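PDB 4L9P: CaaX farnesyltransferase alpha subunit Ram2 from Aspergillus fumigatus, which forms, with the beta subunit Ram1, the heterodimeric protein farnesyltransferase that attaches a farnesyl group to the cysteine of CAAX-ending proteins. Local coordinates for the interface of chains A and B. Sequence-based numbering; all coordinates share one arbitrary frame. Chains: chain A, CaaX farnesyltransferase alpha subunit Ram2; chain B, CaaX farnesyltransferase beta subunit Ram1.

Contact 1: the interface of chains A and B. Residues chain A 195, 197, 258-260; chain B 298, 360-361.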
# COMPACT_ATOMS: atom_id res chain seq x y z
N ARG A 195 17.03 -14.71 0.31
CA ARG A 195 15.85 -14.10 0.98
C ARG A 195 15.18 -13.01 0.18
O ARG A 195 14.33 -12.28 0.70
CB ARG A 195 16.25 -13.56 2.36
CG ARG A 195 16.70 -14.74 3.24
CD ARG A 195 17.66 -14.27 4.24
NE ARG A 195 18.06 -15.31 5.21
CZ ARG A 195 19.33 -15.58 5.49
NH1 ARG A 195 20.31 -14.97 4.85
NH2 ARG A 195 19.62 -16.45 6.45
N ASN A 197 12.58 -11.78 -1.64
CA ASN A 197 11.23 -12.19 -1.96
C ASN A 197 10.76 -11.67 -3.28
O ASN A 197 9.90 -12.31 -3.90
CB ASN A 197 10.25 -11.69 -0.86
CG ASN A 197 8.93 -12.40 -0.95
OD1 ASN A 197 8.86 -13.63 -0.66
ND2 ASN A 197 7.86 -11.67 -1.33
N ASN A 258 14.15 -18.74 6.34
CA ASN A 258 13.76 -17.79 5.28
C ASN A 258 12.33 -18.09 4.81
O ASN A 258 12.09 -19.14 4.21
CB ASN A 258 14.73 -18.03 4.16
CG ASN A 258 14.43 -17.29 2.88
OD1 ASN A 258 13.64 -16.34 2.83
ND2 ASN A 258 15.14 -17.72 1.81
N ARG A 259 11.39 -17.19 5.05
CA ARG A 259 9.99 -17.45 4.71
C ARG A 259 9.77 -17.67 3.22
O ARG A 259 8.91 -18.44 2.83
CB ARG A 259 9.12 -16.29 5.20
CG ARG A 259 7.65 -16.39 4.82
CD ARG A 259 6.93 -15.20 5.44
NE ARG A 259 7.16 -15.13 6.90
CZ ARG A 259 6.53 -15.85 7.83
NH1 ARG A 259 5.52 -16.68 7.49
NH2 ARG A 259 6.85 -15.65 9.11
N SER A 260 10.51 -16.93 2.38
CA SER A 260 10.15 -16.85 0.95
C SER A 260 9.99 -18.19 0.22
O SER A 260 8.98 -18.38 -0.43
CB SER A 260 11.13 -15.94 0.18
OG SER A 260 11.05 -14.59 0.68
N TYR B 298 0.21 -15.47 -4.80
CA TYR B 298 0.37 -16.81 -4.18
C TYR B 298 0.72 -16.70 -2.68
O TYR B 298 0.56 -17.72 -1.95
CB TYR B 298 1.43 -17.66 -4.92
CG TYR B 298 2.84 -17.09 -4.70
CD1 TYR B 298 3.34 -16.02 -5.51
CD2 TYR B 298 3.67 -17.59 -3.65
CE1 TYR B 298 4.56 -15.48 -5.25
CE2 TYR B 298 4.93 -17.07 -3.41
CZ TYR B 298 5.35 -15.98 -4.19
OH TYR B 298 6.60 -15.42 -3.98
N THR B 360 7.29 -9.47 2.49
CA THR B 360 8.10 -10.54 3.06
C THR B 360 9.60 -10.23 2.94
O THR B 360 10.10 -9.85 1.87
CB THR B 360 7.79 -11.85 2.33
OG1 THR B 360 6.38 -12.08 2.50
CG2 THR B 360 8.63 -13.05 2.86
N ASN B 361 10.30 -10.46 4.06
CA ASN B 361 11.75 -10.27 4.12
C ASN B 361 12.23 -8.83 3.94
O ASN B 361 13.41 -8.60 3.66
CB ASN B 361 12.48 -11.24 3.18
CG ASN B 361 12.76 -12.58 3.85
OD1 ASN B 361 13.13 -12.62 5.04
ND2 ASN B 361 12.65 -13.67 3.11
O HOH W 1 12.40 -9.47 0.38
O HOH W 2 7.68 -15.99 -1.57
O HOH W 3 12.14 -14.81 6.53
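With CG anti to the backbone N (chi1 172°), A:Asn258 turns its side-chain carbonyl towards the amide of B:Asn361, while chi1 of -64° sets the hydroxyl of A:Ser260 beside its own backbone N and facing the same group. ND2 of B:Asn361 therefore donates twice, to OD1 of A:Asn258 at 2.9 Å and to OG of A:Ser260 at 3.1 Å. Asparagine suits this fork: its amide nitrogen has two N-H groups, and it tolerates the positive phi found here. The amide plane of B:Asn361 stands 46° from that of A:Asn258, whose OD1 also accepts from the backbone N of A:Ser260, on the opposite face. OG of A:Ser260 donates in turn to OD1 of A:Asn197 at 2.7 Å, in the carbonyl plane and on a lone pair, which should fix the amide's rotation. CB of B:Thr360 rests 3.5 Å from CG of that amide, the two side chains crossing at about a right angle. The methyl CG2 of B:Thr360 packs between the aliphatic part of A:Arg259 and the oxygens of A:Ser260 and A:Asn197. Three waters extend the network. One joins B:Thr360 O to A:Asn197 N, another links B:Asn361 OD1 to A:Arg259 N, and a third ties B:Tyr298 OH to A:Asn197 OD1 and A:Ser260 O. Loop residues from two stretches of the beta subunit thus meet the starts of alpha-subunit helices 197-208 and 259-272, B:Tyr298 through water.

Contact 2: the interface of chains A and B. Residues chain A 123, 161; chain B 248, 250, 252, 314.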
# COMPACT_ATOMS: atom_id res chain seq x y z
N TYR A 123 7.66 6.41 -9.53
CA TYR A 123 6.63 5.83 -10.40
C TYR A 123 6.74 6.25 -11.87
O TYR A 123 6.48 5.42 -12.77
CB TYR A 123 5.25 6.24 -9.92
CG TYR A 123 4.71 5.41 -8.78
CD1 TYR A 123 4.93 5.79 -7.46
CD2 TYR A 123 3.98 4.22 -9.03
CE1 TYR A 123 4.35 5.07 -6.39
CE2 TYR A 123 3.46 3.50 -7.92
CZ TYR A 123 3.68 3.96 -6.64
OH TYR A 123 3.15 3.26 -5.54
N TYR A 161 10.68 -2.18 -6.15
CA TYR A 161 9.35 -2.65 -6.52
C TYR A 161 8.97 -2.17 -7.90
O TYR A 161 8.32 -2.95 -8.66
CB TYR A 161 8.31 -2.10 -5.46
CG TYR A 161 6.99 -2.82 -5.47
CD1 TYR A 161 6.00 -2.48 -6.40
CD2 TYR A 161 6.73 -3.87 -4.57
CE1 TYR A 161 4.76 -3.14 -6.40
CE2 TYR A 161 5.51 -4.52 -4.57
CZ TYR A 161 4.54 -4.15 -5.53
OH TYR A 161 3.31 -4.78 -5.55
N GLU B 248 -0.05 5.43 -14.75
CA GLU B 248 -0.04 4.01 -14.40
C GLU B 248 -1.39 3.54 -13.80
O GLU B 248 -2.16 4.33 -13.19
CB GLU B 248 1.07 3.67 -13.37
CG GLU B 248 0.96 4.43 -12.04
CD GLU B 248 1.62 5.83 -11.99
OE1 GLU B 248 1.87 6.45 -13.04
OE2 GLU B 248 1.89 6.31 -10.87
N ASP B 250 -2.90 0.94 -11.07
CA ASP B 250 -2.60 0.09 -9.90
C ASP B 250 -3.68 0.34 -8.88
O ASP B 250 -4.56 1.18 -9.08
CB ASP B 250 -1.16 0.32 -9.36
CG ASP B 250 -0.92 1.71 -8.86
OD1 ASP B 250 -1.79 2.23 -8.14
OD2 ASP B 250 0.15 2.31 -9.20
N ARG B 252 -3.81 1.75 -6.04
CA ARG B 252 -4.00 3.14 -5.57
C ARG B 252 -5.01 3.85 -6.37
O ARG B 252 -5.82 4.62 -5.83
CB ARG B 252 -2.76 4.03 -5.77
CG ARG B 252 -1.67 3.56 -4.98
CD ARG B 252 -0.41 4.49 -5.39
NE ARG B 252 -0.07 4.31 -6.79
CZ ARG B 252 0.37 5.29 -7.61
NH1 ARG B 252 0.59 6.53 -7.19
NH2 ARG B 252 0.60 4.99 -8.81
N TYR B 314 -0.66 -1.93 -0.74
CA TYR B 314 -1.65 -2.27 -1.78
C TYR B 314 -2.72 -3.19 -1.22
O TYR B 314 -3.88 -3.13 -1.68
CB TYR B 314 -0.93 -2.90 -2.95
CG TYR B 314 0.02 -1.92 -3.63
CD1 TYR B 314 -0.44 -0.66 -4.05
CD2 TYR B 314 1.32 -2.28 -4.02
CE1 TYR B 314 0.39 0.22 -4.77
CE2 TYR B 314 2.14 -1.40 -4.73
CZ TYR B 314 1.69 -0.17 -5.10
OH TYR B 314 2.52 0.64 -5.85
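The N-terminal ends of alpha-subunit helices 123-133 and 161-174 meet helix 312-323 of the beta subunit, together with the start of its helix 251-263 and the loop leading into it. Chain A belongs to the prenyltransferase alpha-subunit family of helical repeats, and chain B contributes from its alpha-alpha toroid. B:Arg252 and B:Tyr314 belong to the pocket that holds the farnesyl diphosphate analogue FII, so A:Tyr123 and A:Tyr161 buttress isoprenoid-pocket residues from outside the toroid, which may help position them for catalysis. A:Tyr123 and B:Tyr314 approach from opposite directions and join through their phenol oxygens, OH to OH at 2.7 Å; which one donates is not settled by the coordinates. Tyrosine suits both positions, since its hydroxyl can donate or accept while its ring packs. The guanidinium of B:Arg252 stacks off-centre on one face of the A:Tyr123 ring, the planes 21° apart, with NH2 3.8 Å from the ring centroid in a cation-pi contact. A bend at chi3 (-63°) turns the end of the arginine chain towards the tyrosine. Two carboxylates fix the guanidinium plane, presenting its face to A:Tyr123. B:Asp250 grips it side-on, OD2 taking NH2 at 2.7 Å through its syn lone pair and OD1 taking NE at 3.0 Å. B:Glu248 adds a salt bridge from OE2 to NH2 at 2.8 Å, using its anti lone pair. Beside this cluster, A:Tyr161 slides past B:Tyr314 in the opposite direction. Their rings are inclined by nearly 50°, and the CD2-CE2 edge of B:Tyr314 lies against the outer end of A:Tyr161 (CE1, CZ and OH).

Contact 1 and contact 2 have C-alpha centres about 21 Å apart and share no residue or helix, yet both belong to the interface of the alpha-beta heterodimer. In each, the alpha subunit presents the starts of alternate helices along its curved array. The beta subunit answers with loops in contact 1, and with a loop and the starts of helices 251-263 and 312-323 in contact 2. The chemistry differs: contact 1 is a water-assisted amide and hydroxyl network, whereas contact 2 relies on aromatic rings and a clamped arginine. Two separated footholds of unlike character should help fix the relative orientation of the subunits.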